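Local coordinates for foldase protein PrsA (Streptococcus pneumoniae, PDB 5TVL) that probably helps secreted proteins fold outside the cell after translocation, as a membrane-attached lipoprotein of the peptidyl-prolyl cis-trans isomerase class, at residues R126-D131 with S205-I210; P177-K182 with I196-T201. All blocks are in the same frame, centred on the assembly; numbering follows the deposited sequence.

Contact 1: R126-D131 with S205-I210; sequences RLNNED and SSQYYI. With SO4 (sulfate ion), chain K.
L127 and Y208 form an antiparallel hydrogen-bonded pair in the close-packed part of this contact. L127 N gives its hydrogen to Y208 O at 2.7 Å, a rather bent bond, and Y208 N returns one to L127 O at 2.9 Å. The R126 chain packs along Y209. R126 CG, anti to the backbone N (chi1 -165°), lies 3.5 Å from Y209 CE2. Q207 NE2 stands over one face of the guanidinium, 3.1 Å from R126 NE, but both are donors and do not bond. R126 NH2 instead bonds Y204 OH of the second subunit. This is the parvulin-type (PpiC) fold, where the first strand of the sheet runs beside the last and then leads into a helix. L127 CD1 meets I210 CD1 at 4.0 Å, and both side chains also touch helix 130-139.

The exposed turn N128-N129 is the solvent side. N128 OD1 bonds T156 OG1. N129 is the helix N-cap, its OD1 accepting from D131 N. E130 CB sits over the Y208 ring face, 4.0 Å from the centroid, as a CH-pi contact. S205 N and OG bond O3 of a sulfate, probably from the crystallisation liquor, also held by R126 NH1 of the second subunit.

Contact 2: P177-K182 with I196-T201; sequences PEQVKK and ITATGT. With SO4 (sulfate ion), chain L.
Q179 carries most of this contact from the first turn of helix 178-186. Its CB points toward strand 196-198 and lies 4.0 Å from I196 CG2. The first torsion leaves CG flanked by both the backbone N and the carbonyl carbon (chi1 59°). There CG comes closer to the same methyl, with 3.5 Å between Q179 CG and I196 CG2. The chain then bends at chi2 (-97°), so the amide turns off the isoleucine and runs on toward the next residues of the strand. Q179 CD passes 3.9 Å from T197 O. At the tip, NE2 donates to T197 O over 2.9 Å. The bond is nearly straight at the hydrogen (166°). The oxygen lies in the amide plane of Q179, but NE2 stands above the carbonyl plane of T197. Q179 NE2 also rests 3.5 Å from A198 CA.

Helix 178-182 and strand 196-198 run nearly antiparallel, and their axes come within 8.3 Å at closest approach. In this parvulin-type domain the helix packs beside the outermost strand within the chain, whose T197 makes backbone hydrogen bonds to the second subunit. V180 adds the apolar part: V180 CG2 meets I196 CG2 at 4.0 Å, the two side chains crossing at about a right angle. V180 and I196 both also touch V211 of strand 207-216. The charged residues lie elsewhere on the helix. E178 OE2 takes a salt bridge from K182 NZ, and the E178 link to K181 is long. K181 NZ also bonds the carbonyl oxygens of S171 and S173. K182 NZ reaches sulfate O1 by a weak hydrogen bond.

In the fold
The centres of contacts 1 and 2 lie about 10 Å apart on one antiparallel sheet of the PpiC-type domain, four-stranded within this chain. The strand order across it is 166-169, 120-127, 207-216, 196-198. Contact 1 pairs strand 207-216 with 120-127; contact 2 sets helix 178-186 against strand 196-198, outermost within this chain. Along the chain, both segments of contact 2 fall between those of contact 1. The contacts meet where strands 196-198 and 207-216 pair: Y209 N probably bonds I196 O, and A198 N probably bonds Q207 O. Y208 also packs on T197. Both contacts touch the second subunit, T197 by backbone hydrogen bonds, so this part of the domain also takes part in the assembly.

Contact 1: R126-D131 with S205-I210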
loop_
_atom_site.group_PDB
_atom_site.type_symbol
_atom_site.label_atom_id
_atom_site.label_comp_id
_atom_site.label_asym_id
_atom_site.label_seq_id
_atom_site.Cartn_x
_atom_site.Cartn_y
_atom_site.Cartn_z
ATOM N N ARG A 126 20.546 -1.618 12.891
ATOM C CA ARG A 126 19.509 -0.616 13.179
ATOM C C ARG A 126 19.808 0.102 14.503
ATOM O O ARG A 126 20.244 -0.527 15.469
ATOM C CB ARG A 126 18.125 -1.265 13.228
ATOM C CG ARG A 126 16.974 -0.271 13.167
ATOM C CD ARG A 126 15.629 -0.977 13.087
ATOM N NE ARG A 126 15.288 -1.669 14.330
ATOM C CZ ARG A 126 14.177 -2.379 14.532
ATOM N NH1 ARG A 126 13.262 -2.512 13.571
ATOM N NH2 ARG A 126 13.977 -2.967 15.709
ATOM N N LEU A 127 19.566 1.412 14.536
ATOM C CA LEU A 127 19.876 2.262 15.692
ATOM C C LEU A 127 18.752 3.269 15.955
ATOM O O LEU A 127 18.061 3.698 15.026
ATOM C CB LEU A 127 21.191 3.003 15.447
ATOM C CG LEU A 127 22.463 2.145 15.556
ATOM C CD1 LEU A 127 23.371 2.326 14.347
ATOM C CD2 LEU A 127 23.209 2.423 16.854
ATOM N N ASN A 128 18.581 3.640 17.224
ATOM C CA ASN A 128 17.550 4.598 17.638
ATOM C C ASN A 128 18.042 6.038 17.557
ATOM O O ASN A 128 17.316 6.907 17.086
ATOM C CB ASN A 128 17.063 4.291 19.060
ATOM C CG ASN A 128 16.325 2.967 19.147
ATOM O OD1 ASN A 128 16.639 2.023 18.422
ATOM N ND2 ASN A 128 15.333 2.893 20.029
ATOM N N ASN A 129 19.266 6.282 18.020
ATOM C CA ASN A 129 19.858 7.622 18.038
ATOM C C ASN A 129 20.633 7.874 16.743
ATOM O O ASN A 129 21.244 6.953 16.197
ATOM C CB ASN A 129 20.793 7.748 19.251
ATOM C CG ASN A 129 21.092 9.193 19.632
ATOM O OD1 ASN A 129 21.079 10.096 18.793
ATOM N ND2 ASN A 129 21.376 9.413 20.910
ATOM N N GLU A 130 20.610 9.119 16.262
ATOM C CA GLU A 130 21.413 9.514 15.097
ATOM C C GLU A 130 22.892 9.674 15.451
ATOM O O GLU A 130 23.756 9.229 14.691
ATOM C CB GLU A 130 20.901 10.811 14.461
ATOM C CG GLU A 130 21.724 11.240 13.247
ATOM C CD GLU A 130 20.957 12.106 12.272
ATOM O OE1 GLU A 130 20.337 13.093 12.715
ATOM O OE2 GLU A 130 20.986 11.804 11.059
ATOM N N ASP A 131 23.180 10.325 16.581
ATOM C CA ASP A 131 24.568 10.528 17.034
ATOM C C ASP A 131 25.291 9.214 17.351
ATOM O O ASP A 131 26.499 9.112 17.127
ATOM C CB ASP A 131 24.631 11.467 18.252
ATOM C CG ASP A 131 24.381 12.933 17.896
ATOM O OD1 ASP A 131 24.405 13.305 16.699
ATOM O OD2 ASP A 131 24.170 13.726 18.837
ATOM N N SER A 205 8.829 5.368 15.060
ATOM C CA SER A 205 9.800 6.422 15.349
ATOM C C SER A 205 10.991 6.276 14.394
ATOM O O SER A 205 11.176 5.221 13.777
ATOM C CB SER A 205 10.256 6.356 16.810
ATOM O OG SER A 205 10.851 5.107 17.108
ATOM N N SER A 206 11.794 7.333 14.273
ATOM C CA SER A 206 12.864 7.372 13.275
ATOM C C SER A 206 13.981 6.376 13.596
ATOM O O SER A 206 14.502 6.359 14.713
ATOM C CB SER A 206 13.435 8.788 13.126
ATOM O OG SER A 206 14.075 9.216 14.313
ATOM N N GLN A 207 14.316 5.538 12.613
ATOM C CA GLN A 207 15.358 4.517 12.746
ATOM C C GLN A 207 16.529 4.865 11.836
ATOM O O GLN A 207 16.363 5.552 10.828
ATOM C CB GLN A 207 14.816 3.125 12.392
ATOM C CG GLN A 207 13.646 2.627 13.240
ATOM C CD GLN A 207 14.043 2.191 14.648
ATOM O OE1 GLN A 207 14.578 2.977 15.431
ATOM N NE2 GLN A 207 13.755 0.935 14.984
ATOM N N TYR A 208 17.714 4.395 12.213
ATOM C CA TYR A 208 18.948 4.677 11.484
ATOM C C TYR A 208 19.676 3.361 11.229
ATOM O O TYR A 208 19.842 2.558 12.148
ATOM C CB TYR A 208 19.825 5.658 12.274
ATOM C CG TYR A 208 19.092 6.939 12.616
ATOM C CD1 TYR A 208 18.304 7.030 13.765
ATOM C CD2 TYR A 208 19.154 8.048 11.772
ATOM C CE1 TYR A 208 17.614 8.192 14.071
ATOM C CE2 TYR A 208 18.467 9.216 12.071
ATOM C CZ TYR A 208 17.697 9.279 13.220
ATOM O OH TYR A 208 17.011 10.428 13.529
ATOM N N TYR A 209 20.094 3.147 9.981
ATOM C CA TYR A 209 20.670 1.876 9.545
ATOM C C TYR A 209 22.082 2.063 8.996
ATOM O O TYR A 209 22.398 3.103 8.413
ATOM C CB TYR A 209 19.796 1.239 8.465
ATOM C CG TYR A 209 18.384 0.924 8.892
ATOM C CD1 TYR A 209 17.394 1.904 8.867
ATOM C CD2 TYR A 209 18.025 -0.362 9.294
ATOM C CE1 TYR A 209 16.090 1.619 9.243
ATOM C CE2 TYR A 209 16.722 -0.657 9.672
ATOM C CZ TYR A 209 15.759 0.337 9.644
ATOM O OH TYR A 209 14.466 0.063 10.017
ATOM N N ILE A 210 22.924 1.052 9.203
ATOM C CA ILE A 210 24.240 0.956 8.566
ATOM C C ILE A 210 24.283 -0.425 7.921
ATOM O O ILE A 210 24.024 -1.422 8.593
ATOM C CB ILE A 210 25.399 1.118 9.580
ATOM C CG1 ILE A 210 25.287 2.459 10.323
ATOM C CG2 ILE A 210 26.746 1.042 8.871
ATOM C CD1 ILE A 210 26.167 2.568 11.553
HETATM S S SO4 K . 8.151 2.959 17.832
HETATM O O1 SO4 K . 7.201 1.868 17.520
HETATM O O2 SO4 K . 7.402 4.211 18.078
HETATM O O3 SO4 K . 9.060 3.142 16.680
HETATM O O4 SO4 K . 8.939 2.616 19.038
#

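Contact 2: P177-K182 with I196-T201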
loop_
_atom_site.group_PDB
_atom_site.type_symbol
_atom_site.label_atom_id
_atom_site.label_comp_id
_atom_site.label_asym_id
_atom_site.label_seq_id
_atom_site.Cartn_x
_atom_site.Cartn_y
_atom_site.Cartn_z
ATOM N N PRO A 177 13.552 -2.016 4.658
ATOM C CA PRO A 177 13.046 -0.760 4.070
ATOM C C PRO A 177 13.626 -0.438 2.684
ATOM O O PRO A 177 14.736 -0.868 2.358
ATOM C CB PRO A 177 13.469 0.315 5.087
ATOM C CG PRO A 177 13.866 -0.415 6.321
ATOM C CD PRO A 177 14.333 -1.765 5.885
ATOM N N GLU A 178 12.874 0.329 1.895
ATOM C CA GLU A 178 13.232 0.638 0.504
ATOM C C GLU A 178 14.601 1.302 0.379
ATOM O O GLU A 178 15.421 0.886 -0.439
ATOM C CB GLU A 178 12.152 1.526 -0.136
ATOM C CG GLU A 178 12.395 1.944 -1.587
ATOM C CD GLU A 178 12.587 0.771 -2.538
ATOM O OE1 GLU A 178 12.038 -0.324 -2.282
ATOM O OE2 GLU A 178 13.286 0.951 -3.557
ATOM N N GLN A 179 14.835 2.326 1.195
ATOM C CA GLN A 179 16.119 3.046 1.210
ATOM C C GLN A 179 17.306 2.219 1.731
ATOM O O GLN A 179 18.459 2.520 1.397
ATOM C CB GLN A 179 16.021 4.370 1.988
ATOM C CG GLN A 179 15.606 4.260 3.456
ATOM C CD GLN A 179 14.119 4.512 3.669
ATOM O OE1 GLN A 179 13.285 3.909 2.998
ATOM N NE2 GLN A 179 13.783 5.402 4.600
ATOM N N VAL A 180 17.034 1.196 2.544
ATOM C CA VAL A 180 18.076 0.259 2.988
ATOM C C VAL A 180 18.452 -0.699 1.853
ATOM O O VAL A 180 19.633 -1.020 1.675
ATOM C CB VAL A 180 17.650 -0.535 4.247
ATOM C CG1 VAL A 180 18.738 -1.522 4.667
ATOM C CG2 VAL A 180 17.336 0.414 5.399
ATOM N N LYS A 181 17.445 -1.154 1.104
ATOM C CA LYS A 181 17.656 -2.034 -0.052
ATOM C C LYS A 181 18.426 -1.333 -1.168
ATOM O O LYS A 181 19.421 -1.865 -1.668
ATOM C CB LYS A 181 16.322 -2.547 -0.607
ATOM C CG LYS A 181 15.595 -3.519 0.313
ATOM C CD LYS A 181 14.400 -4.171 -0.366
ATOM C CE LYS A 181 13.356 -3.143 -0.766
ATOM N NZ LYS A 181 12.040 -3.758 -1.066
ATOM N N LYS A 182 17.965 -0.144 -1.551
ATOM C CA LYS A 182 18.608 0.617 -2.625
ATOM C C LYS A 182 20.046 0.990 -2.280
ATOM O O LYS A 182 20.923 0.932 -3.146
ATOM C CB LYS A 182 17.800 1.872 -2.979
ATOM C CG LYS A 182 16.494 1.590 -3.713
ATOM C CD LYS A 182 16.733 1.244 -5.177
ATOM C CE LYS A 182 15.437 0.942 -5.914
ATOM N NZ LYS A 182 14.511 2.108 -5.977
ATOM N N ILE A 196 21.728 5.421 6.878
ATOM C CA ILE A 196 20.449 5.445 6.173
ATOM C C ILE A 196 19.404 5.771 7.227
ATOM O O ILE A 196 19.517 5.313 8.363
ATOM C CB ILE A 196 20.135 4.077 5.528
ATOM C CG1 ILE A 196 21.232 3.687 4.529
ATOM C CG2 ILE A 196 18.773 4.089 4.837
ATOM C CD1 ILE A 196 21.460 2.197 4.426
ATOM N N THR A 197 18.391 6.549 6.849
ATOM C CA THR A 197 17.388 7.045 7.793
ATOM C C THR A 197 15.969 6.695 7.341
ATOM O O THR A 197 15.544 7.090 6.254
ATOM C CB THR A 197 17.507 8.572 7.964
ATOM O OG1 THR A 197 18.872 8.914 8.231
ATOM C CG2 THR A 197 16.632 9.073 9.112
ATOM N N ALA A 198 15.263 5.927 8.173
ATOM C CA ALA A 198 13.812 5.779 8.079
ATOM C C ALA A 198 13.220 6.881 8.950
ATOM O O ALA A 198 13.290 6.809 10.174
ATOM C CB ALA A 198 13.375 4.406 8.564
ATOM N N THR A 199 12.649 7.901 8.310
ATOM C CA THR A 199 12.268 9.147 8.992
ATOM C C THR A 199 11.121 8.984 10.009
ATOM O O THR A 199 10.374 8.002 9.974
ATOM C CB THR A 199 11.922 10.258 7.968
ATOM O OG1 THR A 199 11.967 11.536 8.611
ATOM C CG2 THR A 199 10.536 10.039 7.334
ATOM N N GLY A 200 10.995 9.963 10.902
ATOM C CA GLY A 200 10.000 9.932 11.972
ATOM C C GLY A 200 8.581 10.172 11.483
ATOM O O GLY A 200 8.225 11.300 11.137
ATOM N N THR A 201 7.777 9.105 11.468
ATOM C CA THR A 201 6.363 9.157 11.053
ATOM C C THR A 201 5.447 8.806 12.239
ATOM O O THR A 201 5.929 8.622 13.357
ATOM C CB THR A 201 6.089 8.249 9.821
ATOM O OG1 THR A 201 4.765 8.490 9.328
ATOM C CG2 THR A 201 6.237 6.762 10.141
HETATM S S SO4 L . 16.291 6.429 -6.652
HETATM O O1 SO4 L . 15.346 5.328 -6.359
HETATM O O2 SO4 L . 16.450 7.282 -5.452
HETATM O O3 SO4 L . 17.605 5.866 -7.032
HETATM O O4 SO4 L . 15.764 7.237 -7.775
#